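Local coordinates for protein esterase (Thermotoga maritima, PDB 3DOH) that is a thermostable esterase that probably hydrolyses carboxylic esters with an alpha/beta-hydrolase domain, joined to an N-terminal immunoglobulin-like domain, at residues Y275-A280 with A289-I294; H315-P320 with Y343-K348. All blocks are in the same frame, centred on the assembly; numbering follows the deposited sequence.

How the contacts relate
Both contacts lie in the alpha/beta-hydrolase part of the chain and follow one another in series. Contact 1 comes first: after helix 272-283, which leaves the presumed nucleophile elbow, the chain turns back into strand 290-294, beside strand 264-270, and the short connection closes at 275-280 with 289-294. The chain then forms strand 311-316, passes the loop with Asp319 and helix 325-336, and closes the longer loop of contact 2 when 343-348 pairs with 315-320. Neither loop encloses the other. Strands 290-294 and 311-316 are neighbours, so one sheet carries both contacts, whose centres lie about 17 Å apart.

Contact 1 of 2, residues Y275-A280 with A289-I294; sequences YGTWTA and AAAIPI
Trp278 and Thr277 of helix 272-283 rest on Pro293 of strand 290-294, the helix-on-strand packing of a beta-alpha-beta unit in the alpha/beta-hydrolase fold. The axes of the two short segments approach to 7.3 Å, and their N-to-C directions lie 143° apart, nearer antiparallel than parallel. The tight part is the indole against the proline. Pro293 CB sits over the five-membered ring of Trp278, 3.7 Å from its centroid, as a CH-pi contact, while Pro293 CG lies toward the six-membered ring, 3.6 Å from Trp278 CZ2. The two side chains cross at about a right angle, and Ile311 and Val313 of the next strand also touch the indole.

Packing is looser at Thr277. Its CG2, anti to the backbone N, faces the strand and stands 3.9 Å from Ala291 CB, with Pro293 CB hardly farther. Thr277 OG1 takes no part in this apolar seam and is hydrogen-bonded to Gly273 O one helical turn back, within the presumed nucleophile elbow. The contact is buried throughout; a single modelled water at the edge of the indole, in its plane, links the two segments, accepting from Trp278 NE1 at 3.0 Å and donating to Pro293 O at 3.2 Å.

Contact 2 of 2, residues H315-P320 with Y343-K348; sequences HAEDDP and YTEYEK. With SO4 (sulfate ion), chain D.
Ala316 pairs in parallel with Tyr346, between the neighbouring strands 311-316 and 341-346. Glu317 N donates to Tyr346 O at 2.8 Å, nearly straight at 166°; on the other side of the bridge Tyr346 N reaches His315 O in a weak, bent bond. Ala316 CB meets Tyr346 CB at 4.0 Å. Beyond the bridge, Glu317 OE1 lies against CB of Lys348 and Asp318 OD2 lies 3.5 Å from Lys348 CA, but neither carboxylate is in contact with Lys348 NZ. Glu317 CG is anti to the backbone N (chi1 -172°), which puts it 3.5 Å from Glu345 OE2, the two chains crossing obliquely. Tyr343 OH holds Glu345 OE1 at 2.6 Å.

Second partners fix these carboxylates: Arg328 forms a salt bridge with Glu345, and Gly349 N donates to Asp318 OD2. A sulfate, probably from the crystallisation liquor, accepts from Lys348 N through O3 at 3.0 Å and also binds Arg207 of the second subunit, whose Arg198 pairs with Glu347.

Farther out, in the type I turn from Ala316 to Asp319, Ala316 O accepts the turn's bond from Asp319 N and a longer one from His315 ND1, from opposite faces of the carbonyl plane. Asp319 OD2 is hydrogen-bonded to His359 ND1, consistent with the acid of a Ser-His-Asp triad, in the loop that follows strand 311-316 of the alpha/beta-hydrolase fold.

Contact 1 of 2, residues Y275-A280 with A289-I294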
loop_
_atom_site.group_PDB
_atom_site.type_symbol
_atom_site.label_atom_id
_atom_site.label_comp_id
_atom_site.label_asym_id
_atom_site.label_seq_id
_atom_site.Cartn_x
_atom_site.Cartn_y
_atom_site.Cartn_z
ATOM N N TYR A 275 36.116 -4.338 -26.081
ATOM C CA TYR A 275 36.990 -5.035 -27.065
ATOM C C TYR A 275 37.857 -4.049 -27.814
ATOM O O TYR A 275 39.062 -4.270 -27.972
ATOM C CB TYR A 275 36.168 -5.832 -28.094
ATOM C CG TYR A 275 35.550 -7.093 -27.557
ATOM C CD1 TYR A 275 36.200 -8.325 -27.707
ATOM C CD2 TYR A 275 34.319 -7.072 -26.918
ATOM C CE1 TYR A 275 35.632 -9.508 -27.242
ATOM C CE2 TYR A 275 33.746 -8.245 -26.444
ATOM C CZ TYR A 275 34.423 -9.462 -26.617
ATOM O OH TYR A 275 33.907 -10.625 -26.139
ATOM N N GLY A 276 37.220 -2.961 -28.266
ATOM C CA GLY A 276 37.906 -1.865 -28.948
ATOM C C GLY A 276 39.081 -1.325 -28.163
ATOM O O GLY A 276 40.183 -1.137 -28.723
ATOM N N THR A 277 38.850 -1.085 -26.870
ATOM C CA THR A 277 39.851 -0.555 -25.959
ATOM C C THR A 277 40.971 -1.565 -25.811
ATOM O O THR A 277 42.144 -1.200 -25.931
ATOM C CB THR A 277 39.220 -0.153 -24.580
ATOM O OG1 THR A 277 38.206 0.822 -24.819
ATOM C CG2 THR A 277 40.259 0.419 -23.578
ATOM N N TRP A 278 40.637 -2.828 -25.552
ATOM C CA TRP A 278 41.696 -3.839 -25.359
ATOM C C TRP A 278 42.556 -3.919 -26.611
ATOM O O TRP A 278 43.783 -4.039 -26.495
ATOM C CB TRP A 278 41.133 -5.228 -25.099
ATOM C CG TRP A 278 40.687 -5.452 -23.720
ATOM C CD1 TRP A 278 39.395 -5.691 -23.303
ATOM C CD2 TRP A 278 41.514 -5.497 -22.530
ATOM N NE1 TRP A 278 39.379 -5.869 -21.947
ATOM C CE2 TRP A 278 40.655 -5.757 -21.441
ATOM C CE3 TRP A 278 42.895 -5.328 -22.284
ATOM C CZ2 TRP A 278 41.123 -5.862 -20.120
ATOM C CZ3 TRP A 278 43.366 -5.430 -20.963
ATOM C CH2 TRP A 278 42.480 -5.699 -19.901
ATOM N N THR A 279 41.904 -3.876 -27.792
ATOM C CA THR A 279 42.573 -4.041 -29.073
ATOM C C THR A 279 43.493 -2.855 -29.336
ATOM O O THR A 279 44.664 -3.035 -29.668
ATOM C CB THR A 279 41.551 -4.258 -30.237
ATOM O OG1 THR A 279 40.818 -5.487 -30.032
ATOM C CG2 THR A 279 42.256 -4.303 -31.619
ATOM N N ALA A 280 42.948 -1.648 -29.171
ATOM C CA ALA A 280 43.706 -0.388 -29.284
ATOM C C ALA A 280 45.006 -0.340 -28.500
ATOM O O ALA A 280 46.046 0.026 -29.033
ATOM C CB ALA A 280 42.852 0.775 -28.889
ATOM N N ALA A 289 48.232 6.286 -22.233
ATOM C CA ALA A 289 48.737 6.381 -20.854
ATOM C C ALA A 289 48.022 5.407 -19.862
ATOM O O ALA A 289 48.646 4.911 -18.917
ATOM C CB ALA A 289 48.611 7.811 -20.361
ATOM N N ALA A 290 46.738 5.165 -20.110
ATOM C CA ALA A 290 45.927 4.300 -19.266
ATOM C C ALA A 290 44.581 4.015 -19.928
ATOM O O ALA A 290 44.076 4.822 -20.707
ATOM C CB ALA A 290 45.723 4.934 -17.898
ATOM N N ALA A 291 44.010 2.858 -19.611
ATOM C CA ALA A 291 42.824 2.369 -20.276
ATOM C C ALA A 291 41.795 1.936 -19.238
ATOM O O ALA A 291 42.170 1.417 -18.183
ATOM C CB ALA A 291 43.203 1.205 -21.131
ATOM N N ILE A 292 40.509 2.153 -19.512
ATOM C CA ILE A 292 39.416 1.524 -18.749
ATOM C C ILE A 292 38.506 0.773 -19.739
ATOM O O ILE A 292 37.574 1.360 -20.319
ATOM C CB ILE A 292 38.609 2.552 -17.902
ATOM C CG1 ILE A 292 39.546 3.342 -16.990
ATOM C CG2 ILE A 292 37.432 1.894 -17.153
ATOM C CD1 ILE A 292 38.905 4.631 -16.385
ATOM N N PRO A 293 38.794 -0.511 -19.979
ATOM C CA PRO A 293 37.944 -1.410 -20.745
ATOM C C PRO A 293 36.807 -2.083 -19.964
ATOM O O PRO A 293 37.056 -2.947 -19.107
ATOM C CB PRO A 293 38.921 -2.467 -21.212
ATOM C CG PRO A 293 39.961 -2.504 -20.171
ATOM C CD PRO A 293 40.059 -1.142 -19.592
ATOM N N ILE A 294 35.574 -1.725 -20.323
ATOM C CA ILE A 294 34.373 -2.151 -19.630
ATOM C C ILE A 294 33.679 -3.217 -20.446
ATOM O O ILE A 294 33.367 -2.980 -21.620
ATOM C CB ILE A 294 33.412 -0.954 -19.409
ATOM C CG1 ILE A 294 34.094 0.091 -18.564
ATOM C CG2 ILE A 294 32.138 -1.387 -18.690
ATOM C CD1 ILE A 294 33.581 1.440 -18.824
HETATM O O HOH W 1 36.980 -5.898 -20.215
#

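Contact 2 of 2, residues H315-P320 with Y343-K348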
loop_
_atom_site.group_PDB
_atom_site.type_symbol
_atom_site.label_atom_id
_atom_site.label_comp_id
_atom_site.label_asym_id
_atom_site.label_seq_id
_atom_site.Cartn_x
_atom_site.Cartn_y
_atom_site.Cartn_z
ATOM N N HIS A 315 33.586 -5.324 -15.157
ATOM C CA HIS A 315 32.699 -6.307 -15.782
ATOM C C HIS A 315 31.718 -6.739 -14.691
ATOM O O HIS A 315 32.026 -6.653 -13.513
ATOM C CB HIS A 315 33.521 -7.522 -16.224
ATOM C CG HIS A 315 33.008 -8.201 -17.457
ATOM N ND1 HIS A 315 31.712 -8.661 -17.577
ATOM C CD2 HIS A 315 33.634 -8.541 -18.607
ATOM C CE1 HIS A 315 31.558 -9.226 -18.758
ATOM N NE2 HIS A 315 32.715 -9.182 -19.393
ATOM N N ALA A 316 30.533 -7.207 -15.053
ATOM C CA ALA A 316 29.635 -7.743 -14.033
ATOM C C ALA A 316 29.657 -9.235 -14.181
ATOM O O ALA A 316 29.588 -9.756 -15.314
ATOM C CB ALA A 316 28.236 -7.226 -14.199
ATOM N N GLU A 317 29.729 -9.912 -13.027
ATOM C CA GLU A 317 29.769 -11.374 -12.941
ATOM C C GLU A 317 28.708 -12.085 -13.784
ATOM O O GLU A 317 28.993 -13.094 -14.443
ATOM C CB GLU A 317 29.609 -11.788 -11.495
ATOM C CG GLU A 317 29.841 -13.271 -11.290
ATOM C CD GLU A 317 28.596 -14.097 -11.560
ATOM O OE1 GLU A 317 27.488 -13.527 -11.651
ATOM O OE2 GLU A 317 28.718 -15.317 -11.700
ATOM N N ASP A 318 27.487 -11.557 -13.732
ATOM C CA ASP A 318 26.355 -12.130 -14.446
ATOM C C ASP A 318 26.018 -11.416 -15.740
ATOM O O ASP A 318 24.849 -11.410 -16.107
ATOM C CB ASP A 318 25.095 -12.130 -13.561
ATOM C CG ASP A 318 24.867 -10.813 -12.871
ATOM O OD1 ASP A 318 25.686 -9.874 -13.009
ATOM O OD2 ASP A 318 23.874 -10.708 -12.157
ATOM N N ASP A 319 26.999 -10.791 -16.414
ATOM C CA ASP A 319 26.743 -10.218 -17.753
ATOM C C ASP A 319 26.319 -11.364 -18.698
ATOM O O ASP A 319 27.107 -12.266 -18.937
ATOM C CB ASP A 319 27.975 -9.461 -18.289
ATOM C CG ASP A 319 27.757 -8.840 -19.693
ATOM O OD1 ASP A 319 26.859 -9.256 -20.463
ATOM O OD2 ASP A 319 28.533 -7.936 -20.054
ATOM N N PRO A 320 25.070 -11.337 -19.213
ATOM C CA PRO A 320 24.583 -12.408 -20.072
ATOM C C PRO A 320 24.925 -12.233 -21.562
ATOM O O PRO A 320 24.624 -13.121 -22.372
ATOM C CB PRO A 320 23.074 -12.308 -19.902
ATOM C CG PRO A 320 22.830 -10.855 -19.760
ATOM C CD PRO A 320 24.046 -10.291 -19.027
ATOM N N TYR A 343 40.886 -4.239 -11.017
ATOM C CA TYR A 343 39.745 -5.023 -11.412
ATOM C C TYR A 343 38.701 -5.002 -10.330
ATOM O O TYR A 343 38.922 -5.504 -9.216
ATOM C CB TYR A 343 40.135 -6.478 -11.697
ATOM C CG TYR A 343 39.021 -7.293 -12.281
ATOM C CD1 TYR A 343 38.300 -6.845 -13.402
ATOM C CD2 TYR A 343 38.697 -8.513 -11.736
ATOM C CE1 TYR A 343 37.255 -7.603 -13.927
ATOM C CE2 TYR A 343 37.684 -9.290 -12.254
ATOM C CZ TYR A 343 36.957 -8.858 -13.340
ATOM O OH TYR A 343 35.921 -9.683 -13.827
ATOM N N THR A 344 37.571 -4.400 -10.696
ATOM C CA THR A 344 36.349 -4.394 -9.955
ATOM C C THR A 344 35.388 -5.258 -10.770
ATOM O O THR A 344 35.101 -4.922 -11.917
ATOM C CB THR A 344 35.821 -2.961 -9.927
ATOM O OG1 THR A 344 36.823 -2.117 -9.367
ATOM C CG2 THR A 344 34.554 -2.854 -9.100
ATOM N N GLU A 345 34.909 -6.365 -10.196
ATOM C CA GLU A 345 33.897 -7.204 -10.834
ATOM C C GLU A 345 32.638 -7.187 -10.011
ATOM O O GLU A 345 32.583 -7.798 -8.929
ATOM C CB GLU A 345 34.366 -8.630 -10.970
ATOM C CG GLU A 345 33.385 -9.550 -11.677
ATOM C CD GLU A 345 33.823 -11.023 -11.643
ATOM O OE1 GLU A 345 34.951 -11.346 -12.084
ATOM O OE2 GLU A 345 33.042 -11.871 -11.154
ATOM N N TYR A 346 31.634 -6.491 -10.531
ATOM C CA TYR A 346 30.317 -6.412 -9.925
ATOM C C TYR A 346 29.662 -7.788 -9.678
ATOM O O TYR A 346 29.388 -8.532 -10.629
ATOM C CB TYR A 346 29.393 -5.518 -10.787
ATOM C CG TYR A 346 29.916 -4.111 -10.993
ATOM C CD1 TYR A 346 29.942 -3.206 -9.931
ATOM C CD2 TYR A 346 30.385 -3.687 -12.242
ATOM C CE1 TYR A 346 30.431 -1.908 -10.080
ATOM C CE2 TYR A 346 30.875 -2.379 -12.423
ATOM C CZ TYR A 346 30.889 -1.496 -11.321
ATOM O OH TYR A 346 31.366 -0.218 -11.437
ATOM N N GLU A 347 29.427 -8.096 -8.396
ATOM C CA GLU A 347 28.747 -9.325 -7.956
ATOM C C GLU A 347 27.394 -9.574 -8.642
ATOM O O GLU A 347 26.616 -8.632 -8.871
ATOM C CB GLU A 347 28.439 -9.259 -6.465
ATOM C CG GLU A 347 29.573 -9.437 -5.523
ATOM C CD GLU A 347 29.064 -9.365 -4.056
ATOM O OE1 GLU A 347 28.793 -8.221 -3.588
ATOM O OE2 GLU A 347 28.916 -10.447 -3.386
ATOM N N LYS A 348 27.117 -10.857 -8.889
ATOM C CA LYS A 348 25.794 -11.335 -9.315
ATOM C C LYS A 348 24.706 -10.665 -8.523
ATOM O O LYS A 348 24.785 -10.612 -7.299
ATOM C CB LYS A 348 25.679 -12.836 -9.091
ATOM C CG LYS A 348 24.304 -13.408 -9.444
ATOM C CD LYS A 348 24.332 -14.910 -9.641
ATOM C CE LYS A 348 22.953 -15.392 -10.018
ATOM N NZ LYS A 348 22.707 -15.144 -11.452
HETATM S S SO4 D . 29.174 -13.844 -7.324
HETATM O O1 SO4 D . 29.993 -13.583 -6.106
HETATM O O2 SO4 D . 29.423 -15.075 -8.053
HETATM O O3 SO4 D . 29.323 -12.706 -8.238
HETATM O O4 SO4 D . 27.792 -14.038 -6.900
#